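Local coordinates for rutinosidase (Aspergillus niger, PDB 6I1A), which is a secreted fungal glycoside hydrolase of family 5 that cleaves rutinosides and probably also removes glucose from the non-reducing ends of beta-1,3-glucans, at residues 31-36 with 69-74; 173-178 with 187-192; 217-222 with 249-254. All blocks are in the same frame, centred on the assembly; numbering follows the deposited sequence.

Contact 1 of 3, residues 31-36 with 69-74; sequences LEQEST and HRYATL. Unlike the reference sequence in segment 69-74: L74 (reference Trp). With EDO (1,2-ethanediol), chain M; EDO (1,2-ethanediol), chain U.
L31 and Q33 lie against R70 and Y71, joining the loop that follows the first strand, 22-26, of the family 5 (beta/alpha)8 barrel to helix 63-73. The apolar part is small: CD2 of L31 reaches CD1 of the Y71 ring at 3.6 Å, and L31 also touches L117 of helix 113-128. The polar part centres on the Q33 amide, which a bend at chi2 (-52°) places between the R70 guanidinium and the edge of the Y71 ring. Its OE1 receives a weak bond from R70 NE, 2.8 Å long but only 125° at the hydrogen, with amide and guanidinium planes nearly perpendicular. Q33 NE2 lies near the plane of the Y71 ring, 3.8 Å from Y71 CE1, amide and ring planes being 36° apart. The stronger grip comes from the two residues just before L31: W30 O accepts from Q33 NE2 and G29 O from R70 NH2. R70 also makes a salt bridge to D38 and a cation-pi contact with F41. All four touching residues are buried, so these bonds pay for polar groups taken into the interior. A water bridges the two segments: it donates to L31 O at 2.8 Å and accepts from Q33 NE2 at 3.1 Å and from Y71 OH at 2.8 Å.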
loop_
_atom_site.group_PDB
_atom_site.type_symbol
_atom_site.label_atom_id
_atom_site.label_comp_id
_atom_site.label_asym_id
_atom_site.label_seq_id
_atom_site.Cartn_x
_atom_site.Cartn_y
_atom_site.Cartn_z
ATOM N N LEU A 31 27.928 0.638 -14.191
ATOM C CA LEU A 31 28.919 0.219 -13.177
ATOM C C LEU A 31 28.358 -0.841 -12.219
ATOM O O LEU A 31 29.132 -1.388 -11.428
ATOM C CB LEU A 31 29.445 1.450 -12.432
ATOM C CG LEU A 31 29.995 2.544 -13.334
ATOM C CD1 LEU A 31 30.509 3.741 -12.532
ATOM C CD2 LEU A 31 31.106 1.995 -14.264
ATOM N N GLU A 32 27.076 -1.158 -12.309
ATOM C CA GLU A 32 26.453 -2.288 -11.619
ATOM C C GLU A 32 25.567 -3.007 -12.635
ATOM O O GLU A 32 24.909 -2.266 -13.427
ATOM C CB GLU A 32 25.660 -1.802 -10.400
ATOM C CG GLU A 32 24.607 -0.710 -10.645
ATOM C CD GLU A 32 23.250 -1.151 -11.134
ATOM O OE1 GLU A 32 22.654 -0.410 -11.910
ATOM O OE2 GLU A 32 22.757 -2.204 -10.646
ATOM N N GLN A 33 25.513 -4.310 -12.584
ATOM C CA GLN A 33 24.883 -5.076 -13.712
ATOM C C GLN A 33 23.597 -5.723 -13.201
ATOM O O GLN A 33 23.557 -6.241 -12.077
ATOM C CB GLN A 33 25.837 -6.164 -14.232
ATOM C CG GLN A 33 27.249 -5.650 -14.508
ATOM C CD GLN A 33 27.283 -4.437 -15.379
ATOM O OE1 GLN A 33 26.493 -4.244 -16.334
ATOM N NE2 GLN A 33 28.232 -3.543 -15.110
ATOM N N GLU A 34 22.566 -5.750 -14.087
ATOM C CA GLU A 34 21.303 -6.419 -13.775
ATOM C C GLU A 34 20.764 -7.095 -15.057
ATOM O O GLU A 34 20.863 -6.497 -16.104
ATOM C CB GLU A 34 20.254 -5.404 -13.291
ATOM C CG GLU A 34 20.718 -4.603 -12.067
ATOM C CD GLU A 34 19.736 -3.525 -11.632
ATOM O OE1 GLU A 34 18.499 -3.777 -11.783
ATOM O OE2 GLU A 34 20.183 -2.457 -11.233
ATOM N N SER A 35 20.141 -8.231 -14.863
ATOM C CA SER A 35 19.653 -9.076 -15.989
ATOM C C SER A 35 18.665 -8.330 -16.875
ATOM O O SER A 35 18.727 -8.505 -18.095
ATOM C CB SER A 35 19.057 -10.332 -15.471
ATOM O OG SER A 35 17.852 -10.137 -14.750
ATOM N N THR A 36 17.761 -7.513 -16.342
ATOM C CA THR A 36 16.682 -6.928 -17.153
ATOM C C THR A 36 17.158 -5.793 -18.050
ATOM O O THR A 36 16.455 -5.423 -18.999
ATOM C CB THR A 36 15.578 -6.467 -16.206
ATOM O OG1 THR A 36 16.148 -5.598 -15.225
ATOM C CG2 THR A 36 14.932 -7.646 -15.538
ATOM N N HIS A 69 35.188 -3.671 -20.605
ATOM C CA HIS A 69 34.721 -3.299 -21.960
ATOM C C HIS A 69 33.358 -2.593 -21.847
ATOM O O HIS A 69 33.142 -1.558 -22.493
ATOM C CB HIS A 69 34.656 -4.538 -22.865
ATOM C CG HIS A 69 34.095 -4.203 -24.199
ATOM N ND1 HIS A 69 34.841 -3.533 -25.147
ATOM C CD2 HIS A 69 32.849 -4.346 -24.702
ATOM C CE1 HIS A 69 34.102 -3.363 -26.233
ATOM N NE2 HIS A 69 32.883 -3.829 -25.993
ATOM N N ARG A 70 32.444 -3.134 -21.041
ATOM C CA ARG A 70 31.135 -2.479 -20.834
ATOM C C ARG A 70 31.312 -1.109 -20.197
ATOM O O ARG A 70 30.609 -0.146 -20.600
ATOM C CB ARG A 70 30.251 -3.385 -19.987
ATOM C CG ARG A 70 28.819 -2.853 -19.819
ATOM C CD ARG A 70 27.876 -3.885 -19.270
ATOM N NE ARG A 70 26.531 -3.415 -19.027
ATOM C CZ ARG A 70 25.530 -3.382 -19.921
ATOM N NH1 ARG A 70 25.774 -3.758 -21.180
ATOM N NH2 ARG A 70 24.340 -2.935 -19.581
ATOM N N TYR A 71 32.148 -0.999 -19.164
ATOM C CA TYR A 71 32.406 0.331 -18.546
ATOM C C TYR A 71 32.822 1.369 -19.598
ATOM O O TYR A 71 32.427 2.527 -19.605
ATOM C CB TYR A 71 33.463 0.289 -17.436
ATOM C CG TYR A 71 33.233 -0.734 -16.340
ATOM C CD1 TYR A 71 31.952 -1.105 -15.953
ATOM C CD2 TYR A 71 34.279 -1.191 -15.576
ATOM C CE1 TYR A 71 31.712 -2.056 -14.984
ATOM C CE2 TYR A 71 34.063 -2.078 -14.547
ATOM C CZ TYR A 71 32.779 -2.494 -14.207
ATOM O OH TYR A 71 32.580 -3.400 -13.197
ATOM N N ALA A 72 33.733 0.941 -20.476
ATOM C CA ALA A 72 34.291 1.853 -21.487
ATOM C C ALA A 72 33.304 2.182 -22.600
ATOM O O ALA A 72 33.498 3.251 -23.213
ATOM C CB ALA A 72 35.533 1.160 -22.033
ATOM N N THR A 73 32.295 1.383 -22.859
ATOM C CA THR A 73 31.466 1.541 -24.064
ATOM C C THR A 73 29.996 1.847 -23.810
ATOM O O THR A 73 29.396 2.497 -24.674
ATOM C CB THR A 73 31.580 0.311 -24.940
ATOM O OG1 THR A 73 31.112 -0.828 -24.232
ATOM C CG2 THR A 73 32.986 0.140 -25.475
ATOM N N LEU A 74 29.400 1.453 -22.700
ATOM C CA LEU A 74 27.923 1.584 -22.576
ATOM C C LEU A 74 27.520 3.049 -22.439
ATOM O O LEU A 74 26.534 3.480 -23.059
ATOM C CB LEU A 74 27.420 0.799 -21.368
ATOM C CG LEU A 74 25.897 0.795 -21.194
ATOM C CD1 LEU A 74 25.197 -0.124 -22.213
ATOM C CD2 LEU A 74 25.480 0.366 -19.802
HETATM C C1 EDO M . 17.727 -11.517 -19.562
HETATM O O1 EDO M . 17.686 -11.702 -20.975
HETATM C C2 EDO M . 16.701 -10.509 -19.175
HETATM O O2 EDO M . 16.730 -9.278 -19.855
HETATM C C1 EDO U . 12.614 -3.844 -13.778
HETATM O O1 EDO U . 12.345 -5.203 -14.113
HETATM C C2 EDO U . 13.440 -3.098 -14.803
HETATM O O2 EDO U . 14.876 -3.318 -14.714
HETATM O O HOH W 1 29.922 -3.831 -12.546
#

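Contact 2 of 3, residues 173-178 with 187-192; sequences QVINFI and YTLEPI
Y187 and L189 project from strand 187-190 onto helix 161-179, the helix that precedes this strand in the (beta/alpha)8 barrel, and I178, V174, I175 and F177 receive them. Helix and strand run antiparallel, with segment axes 178° apart in direction and 9.8 Å apart, as in the return leg of a beta-alpha-beta unit. The contacts across the interface are between apolar carbons, apart from the Y187 hydroxyl near F177, and no hydrogen bond crosses it. L189 is one bump: its CD1 enters the notch between V174 and I175, meeting CG1 of V174 and lying 3.7 Å from CG1 of I175. With its own CG1 anti to the backbone N (chi1 177°), V174 turns that branch to L189. I178 fills the hollow between the two strand residues. Its CG1 sits 3.7 Å from CB of Y187, its CG2 lies by the same CB, and CD1 extends to CB of L189 at 4.3 Å. The Y187 ring extends along the helix to F177, the two side chains crossing at about a right angle. Y187 also packs on A121 and I125 of helix 113-128, while I175 reaches V230 of helix 213-233, so the contact lies in the layer between barrel and outer helices. At the Y187 end, Y187 CE2 lies at the edge of the F177 ring, near its plane, 4.1 Å from F177 CE1.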
loop_
_atom_site.group_PDB
_atom_site.type_symbol
_atom_site.label_atom_id
_atom_site.label_comp_id
_atom_site.label_asym_id
_atom_site.label_seq_id
_atom_site.Cartn_x
_atom_site.Cartn_y
_atom_site.Cartn_z
ATOM N N GLN A 173 36.305 6.411 0.827
ATOM C CA GLN A 173 36.811 6.498 -0.569
ATOM C C GLN A 173 35.931 7.426 -1.382
ATOM O O GLN A 173 36.476 8.208 -2.197
ATOM C CB GLN A 173 36.912 5.117 -1.208
ATOM C CG GLN A 173 37.939 4.231 -0.558
ATOM C CD GLN A 173 39.322 4.820 -0.691
ATOM O OE1 GLN A 173 39.747 5.249 -1.775
ATOM N NE2 GLN A 173 40.037 4.764 0.422
ATOM N N VAL A 174 34.626 7.380 -1.194
ATOM C CA VAL A 174 33.717 8.272 -1.967
ATOM C C VAL A 174 33.967 9.722 -1.547
ATOM O O VAL A 174 34.058 10.618 -2.405
ATOM C CB VAL A 174 32.244 7.876 -1.812
ATOM C CG1 VAL A 174 31.364 8.859 -2.572
ATOM C CG2 VAL A 174 32.046 6.447 -2.303
ATOM N N ILE A 175 34.081 9.983 -0.232
ATOM C CA ILE A 175 34.379 11.363 0.260
ATOM C C ILE A 175 35.683 11.837 -0.356
ATOM O O ILE A 175 35.725 12.996 -0.851
ATOM C CB ILE A 175 34.460 11.404 1.793
ATOM C CG1 ILE A 175 33.102 11.114 2.448
ATOM C CG2 ILE A 175 35.023 12.753 2.253
ATOM C CD1 ILE A 175 33.169 10.780 3.919
ATOM N N ASN A 176 36.682 10.999 -0.348
ATOM C CA ASN A 176 38.008 11.389 -0.932
ATOM C C ASN A 176 37.863 11.681 -2.429
ATOM O O ASN A 176 38.432 12.650 -2.941
ATOM C CB ASN A 176 39.073 10.312 -0.721
ATOM C CG ASN A 176 40.424 10.699 -1.267
ATOM O OD1 ASN A 176 41.034 11.639 -0.713
ATOM N ND2 ASN A 176 40.865 10.031 -2.317
ATOM N N PHE A 177 37.075 10.874 -3.157
ATOM C CA PHE A 177 36.839 11.127 -4.598
ATOM C C PHE A 177 36.232 12.532 -4.764
ATOM O O PHE A 177 36.654 13.286 -5.665
ATOM C CB PHE A 177 35.900 10.038 -5.107
ATOM C CG PHE A 177 35.561 10.159 -6.578
ATOM C CD1 PHE A 177 34.575 11.037 -7.004
ATOM C CD2 PHE A 177 36.190 9.362 -7.503
ATOM C CE1 PHE A 177 34.263 11.152 -8.356
ATOM C CE2 PHE A 177 35.888 9.468 -8.866
ATOM C CZ PHE A 177 34.939 10.349 -9.279
ATOM N N ILE A 178 35.230 12.858 -3.968
ATOM C CA ILE A 178 34.514 14.153 -4.081
ATOM C C ILE A 178 35.494 15.308 -3.773
ATOM O O ILE A 178 35.580 16.305 -4.511
ATOM C CB ILE A 178 33.270 14.190 -3.202
ATOM C CG1 ILE A 178 32.206 13.198 -3.715
ATOM C CG2 ILE A 178 32.735 15.597 -3.154
ATOM C CD1 ILE A 178 31.046 13.024 -2.807
ATOM N N TYR A 187 28.682 17.391 -6.207
ATOM C CA TYR A 187 28.378 15.989 -5.805
ATOM C C TYR A 187 27.502 15.924 -4.576
ATOM O O TYR A 187 27.669 16.692 -3.570
ATOM C CB TYR A 187 29.652 15.217 -5.538
ATOM C CG TYR A 187 30.529 15.079 -6.747
ATOM C CD1 TYR A 187 31.485 16.067 -7.037
ATOM C CD2 TYR A 187 30.465 14.012 -7.625
ATOM C CE1 TYR A 187 32.316 15.968 -8.149
ATOM C CE2 TYR A 187 31.297 13.895 -8.717
ATOM C CZ TYR A 187 32.238 14.882 -8.996
ATOM O OH TYR A 187 33.027 14.716 -10.084
ATOM N N THR A 188 26.596 14.948 -4.600
ATOM C CA THR A 188 25.806 14.479 -3.460
ATOM C C THR A 188 26.185 13.031 -3.201
ATOM O O THR A 188 26.301 12.244 -4.127
ATOM C CB THR A 188 24.303 14.674 -3.678
ATOM O OG1 THR A 188 24.024 16.071 -3.659
ATOM C CG2 THR A 188 23.431 13.935 -2.716
ATOM N N LEU A 189 26.376 12.662 -1.928
ATOM C CA LEU A 189 26.781 11.304 -1.550
ATOM C C LEU A 189 25.570 10.512 -1.052
ATOM O O LEU A 189 24.894 10.929 -0.078
ATOM C CB LEU A 189 27.828 11.426 -0.421
ATOM C CG LEU A 189 28.609 10.183 -0.084
ATOM C CD1 LEU A 189 29.946 10.543 0.655
ATOM C CD2 LEU A 189 27.837 9.301 0.797
ATOM N N GLU A 190 25.291 9.384 -1.695
ATOM C CA GLU A 190 24.183 8.494 -1.323
ATOM C C GLU A 190 24.734 7.152 -0.856
ATOM O O GLU A 190 25.203 6.332 -1.667
ATOM C CB GLU A 190 23.246 8.250 -2.516
ATOM C CG GLU A 190 22.021 7.462 -2.118
ATOM C CD GLU A 190 20.921 7.464 -3.141
ATOM O OE1 GLU A 190 21.200 7.558 -4.355
ATOM O OE2 GLU A 190 19.737 7.461 -2.703
ATOM N N PRO A 191 24.774 6.917 0.481
ATOM C CA PRO A 191 25.563 5.796 1.009
ATOM C C PRO A 191 24.872 4.441 1.148
ATOM O O PRO A 191 25.495 3.466 1.569
ATOM C CB PRO A 191 25.904 6.354 2.417
ATOM C CG PRO A 191 24.705 7.123 2.816
ATOM C CD PRO A 191 24.350 7.851 1.518
ATOM N N ILE A 192 23.595 4.376 0.772
ATOM C CA ILE A 192 22.896 3.073 0.764
ATOM C C ILE A 192 21.747 3.168 -0.238
ATOM O O ILE A 192 21.267 4.284 -0.524
ATOM C CB ILE A 192 22.401 2.682 2.186
ATOM C CG1 ILE A 192 22.131 1.170 2.324
ATOM C CG2 ILE A 192 21.211 3.505 2.625
ATOM C CD1 ILE A 192 22.111 0.714 3.797
#

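Contact 3 of 3, residues 217-222 with 249-254; sequences AWVLKY and QYWEGD. With EDO (1,2-ethanediol), chain P.
L220 and V219, neighbours on helix 213-233, meet W251 on the weakly bonded short helix 248-252 and D254 just after it, with no hydrogen bond between the segments. The tighter part is the L220 fork against D254. L220 CD2 lies 3.6 Å from the carboxylate carbon D254 CG and 3.7 Å from D254 OD2, while L220 CD1 sits 3.8 Å from D254 CB, so the two methyls lie along the aspartate from its stem to its acid group. L220 CG stands anti to the backbone N (chi1 -180°), which carries the fork out to D254. The indole of W251 makes a more open contact. Its CH2 is 4.1 Å from CG1 of V219, the side chains crossing at about a right angle, and L220 CB lies at the ring edge, near the plane, 4.3 Å from W251 CZ3. Yet the closer pair, L220 with D254, is the partly exposed one, whereas the wider-spaced V219 and W251 are buried. Around W251, NE1 bonds to G243 O, F241 meets the indole edge-to-face, and CD2 of Y250 lies 3.6 Å above the plane, over the ring centre. Nearby, Q249 and Y250 pack on E282 and D274 of the second subunit. The arrangement belongs to the outer layer of a family 5 TIM barrel, where a barrel helix is joined to a short helix in the segment linking strands 239-241 and 261-269.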
loop_
_atom_site.group_PDB
_atom_site.type_symbol
_atom_site.label_atom_id
_atom_site.label_comp_id
_atom_site.label_asym_id
_atom_site.label_seq_id
_atom_site.Cartn_x
_atom_site.Cartn_y
_atom_site.Cartn_z
ATOM N N ALA A 217 16.774 0.297 12.695
ATOM C CA ALA A 217 17.707 0.831 13.706
ATOM C C ALA A 217 19.144 0.659 13.219
ATOM O O ALA A 217 19.983 1.553 13.487
ATOM C CB ALA A 217 17.482 0.126 15.051
ATOM N N TRP A 218 19.474 -0.443 12.552
ATOM C CA TRP A 218 20.847 -0.646 12.060
ATOM C C TRP A 218 21.078 0.353 10.921
ATOM O O TRP A 218 22.147 0.933 10.805
ATOM C CB TRP A 218 21.081 -2.101 11.639
ATOM C CG TRP A 218 22.510 -2.377 11.428
ATOM C CD1 TRP A 218 23.182 -2.424 10.249
ATOM C CD2 TRP A 218 23.490 -2.573 12.451
ATOM N NE1 TRP A 218 24.501 -2.682 10.459
ATOM C CE2 TRP A 218 24.727 -2.784 11.807
ATOM C CE3 TRP A 218 23.429 -2.680 13.844
ATOM C CZ2 TRP A 218 25.907 -3.032 12.487
ATOM C CZ3 TRP A 218 24.605 -2.934 14.505
ATOM C CH2 TRP A 218 25.816 -3.115 13.848
ATOM N N VAL A 219 20.099 0.504 10.020
ATOM C CA VAL A 219 20.259 1.491 8.940
ATOM C C VAL A 219 20.507 2.862 9.560
ATOM O O VAL A 219 21.352 3.626 9.049
ATOM C CB VAL A 219 19.022 1.497 8.026
ATOM C CG1 VAL A 219 19.084 2.677 7.078
ATOM C CG2 VAL A 219 18.919 0.167 7.281
ATOM N N LEU A 220 19.745 3.255 10.603
ATOM C CA LEU A 220 19.925 4.574 11.235
ATOM C C LEU A 220 21.317 4.734 11.844
ATOM O O LEU A 220 21.926 5.781 11.694
ATOM C CB LEU A 220 18.822 4.801 12.263
ATOM C CG LEU A 220 18.884 6.140 12.996
ATOM C CD1 LEU A 220 18.781 7.279 12.017
ATOM C CD2 LEU A 220 17.777 6.219 14.014
ATOM N N LYS A 221 21.825 3.696 12.484
ATOM C CA LYS A 221 23.194 3.718 13.030
ATOM C C LYS A 221 24.165 4.048 11.899
ATOM O O LYS A 221 25.088 4.848 12.056
ATOM C CB LYS A 221 23.499 2.361 13.683
ATOM C CG LYS A 221 24.911 2.171 14.178
ATOM C CD LYS A 221 25.185 0.719 14.577
ATOM C CE LYS A 221 26.657 0.404 14.780
ATOM N NZ LYS A 221 27.138 1.155 15.957
ATOM N N TYR A 222 23.988 3.381 10.751
ATOM C CA TYR A 222 24.902 3.574 9.608
ATOM C C TYR A 222 24.762 4.981 9.058
ATOM O O TYR A 222 25.776 5.661 8.824
ATOM C CB TYR A 222 24.596 2.531 8.540
ATOM C CG TYR A 222 25.344 2.728 7.263
ATOM C CD1 TYR A 222 26.706 2.617 7.196
ATOM C CD2 TYR A 222 24.662 3.067 6.080
ATOM C CE1 TYR A 222 27.375 2.764 5.988
ATOM C CE2 TYR A 222 25.337 3.253 4.876
ATOM C CZ TYR A 222 26.700 3.090 4.819
ATOM O OH TYR A 222 27.386 3.210 3.657
ATOM N N GLN A 249 8.317 10.508 6.528
ATOM C CA GLN A 249 7.844 10.828 7.879
ATOM C C GLN A 249 8.396 9.856 8.918
ATOM O O GLN A 249 8.598 10.208 10.082
ATOM C CB GLN A 249 6.298 10.777 7.939
ATOM C CG GLN A 249 5.545 11.412 6.751
ATOM C CD GLN A 249 5.393 10.711 5.421
ATOM O OE1 GLN A 249 6.174 10.887 4.492
ATOM N NE2 GLN A 249 4.215 10.138 5.123
ATOM N N TYR A 250 8.628 8.584 8.540
ATOM C CA TYR A 250 9.144 7.559 9.448
ATOM C C TYR A 250 10.488 7.970 9.995
ATOM O O TYR A 250 10.817 7.620 11.156
ATOM C CB TYR A 250 9.257 6.208 8.735
ATOM C CG TYR A 250 9.816 5.077 9.538
ATOM C CD1 TYR A 250 8.997 4.243 10.260
ATOM C CD2 TYR A 250 11.180 4.750 9.505
ATOM C CE1 TYR A 250 9.511 3.199 11.004
ATOM C CE2 TYR A 250 11.688 3.685 10.190
ATOM C CZ TYR A 250 10.867 2.933 10.988
ATOM O OH TYR A 250 11.414 1.885 11.631
ATOM N N TRP A 251 11.322 8.601 9.162
ATOM C CA TRP A 251 12.720 8.895 9.525
ATOM C C TRP A 251 12.909 10.341 10.005
ATOM O O TRP A 251 13.949 10.661 10.532
ATOM C CB TRP A 251 13.648 8.686 8.307
ATOM C CG TRP A 251 13.596 7.333 7.674
ATOM C CD1 TRP A 251 13.011 6.979 6.498
ATOM C CD2 TRP A 251 14.306 6.168 8.118
ATOM N NE1 TRP A 251 13.247 5.646 6.224
ATOM C CE2 TRP A 251 14.060 5.138 7.191
ATOM C CE3 TRP A 251 15.064 5.910 9.270
ATOM C CZ2 TRP A 251 14.591 3.866 7.347
ATOM C CZ3 TRP A 251 15.593 4.647 9.401
ATOM C CH2 TRP A 251 15.367 3.645 8.464
ATOM N N GLU A 252 11.951 11.210 9.728
ATOM C CA GLU A 252 12.080 12.684 9.999
ATOM C C GLU A 252 12.521 13.010 11.432
ATOM O O GLU A 252 13.397 13.924 11.560
ATOM C CB GLU A 252 10.730 13.384 9.744
ATOM C CG GLU A 252 10.540 13.655 8.298
ATOM C CD GLU A 252 9.211 14.333 8.004
ATOM O OE1 GLU A 252 8.541 14.747 8.950
ATOM O OE2 GLU A 252 8.923 14.487 6.830
ATOM N N GLY A 253 11.922 12.336 12.405
ATOM C CA GLY A 253 12.186 12.578 13.824
ATOM C C GLY A 253 13.571 12.161 14.203
ATOM O O GLY A 253 14.025 12.528 15.319
ATOM N N ASP A 254 14.329 11.463 13.361
ATOM C CA ASP A 254 15.659 10.928 13.751
ATOM C C ASP A 254 16.812 11.877 13.461
ATOM O O ASP A 254 17.941 11.570 13.854
ATOM C CB ASP A 254 15.948 9.619 12.988
ATOM C CG ASP A 254 15.013 8.490 13.366
ATOM O OD1 ASP A 254 14.636 8.406 14.586
ATOM O OD2 ASP A 254 14.698 7.662 12.476
HETATM C C1 EDO P . 0.699 8.552 4.498
HETATM O O1 EDO P . 1.015 9.937 4.203
HETATM C C2 EDO P . 0.897 8.311 5.949
HETATM O O2 EDO P . 1.991 9.046 6.516
#

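The three contacts follow in series along the chain, neither nested nor crossed. Contact 1 comes first and closes a largely helical excursion of 32 residues between strand 22-26 and strand 90-95. Contact 2 closes the eight-residue connection from helix 161-179 into strand 187-190, seating the helix on its strand, and contact 3 spans the 26 residues that carry the chain from helix 213-233 through strand 239-241 to helix 248-252. Contacts 2 and 3 touch: Y222 OH lies 2.8 Å from P191 O, a probable hydrogen bond, and Y222 packs on I192. Contact 1 touches neither: its nearest atoms are about 9 Å from those of contact 2, and it lies across the chain's centre from contact 3, their centres about 32 Å apart.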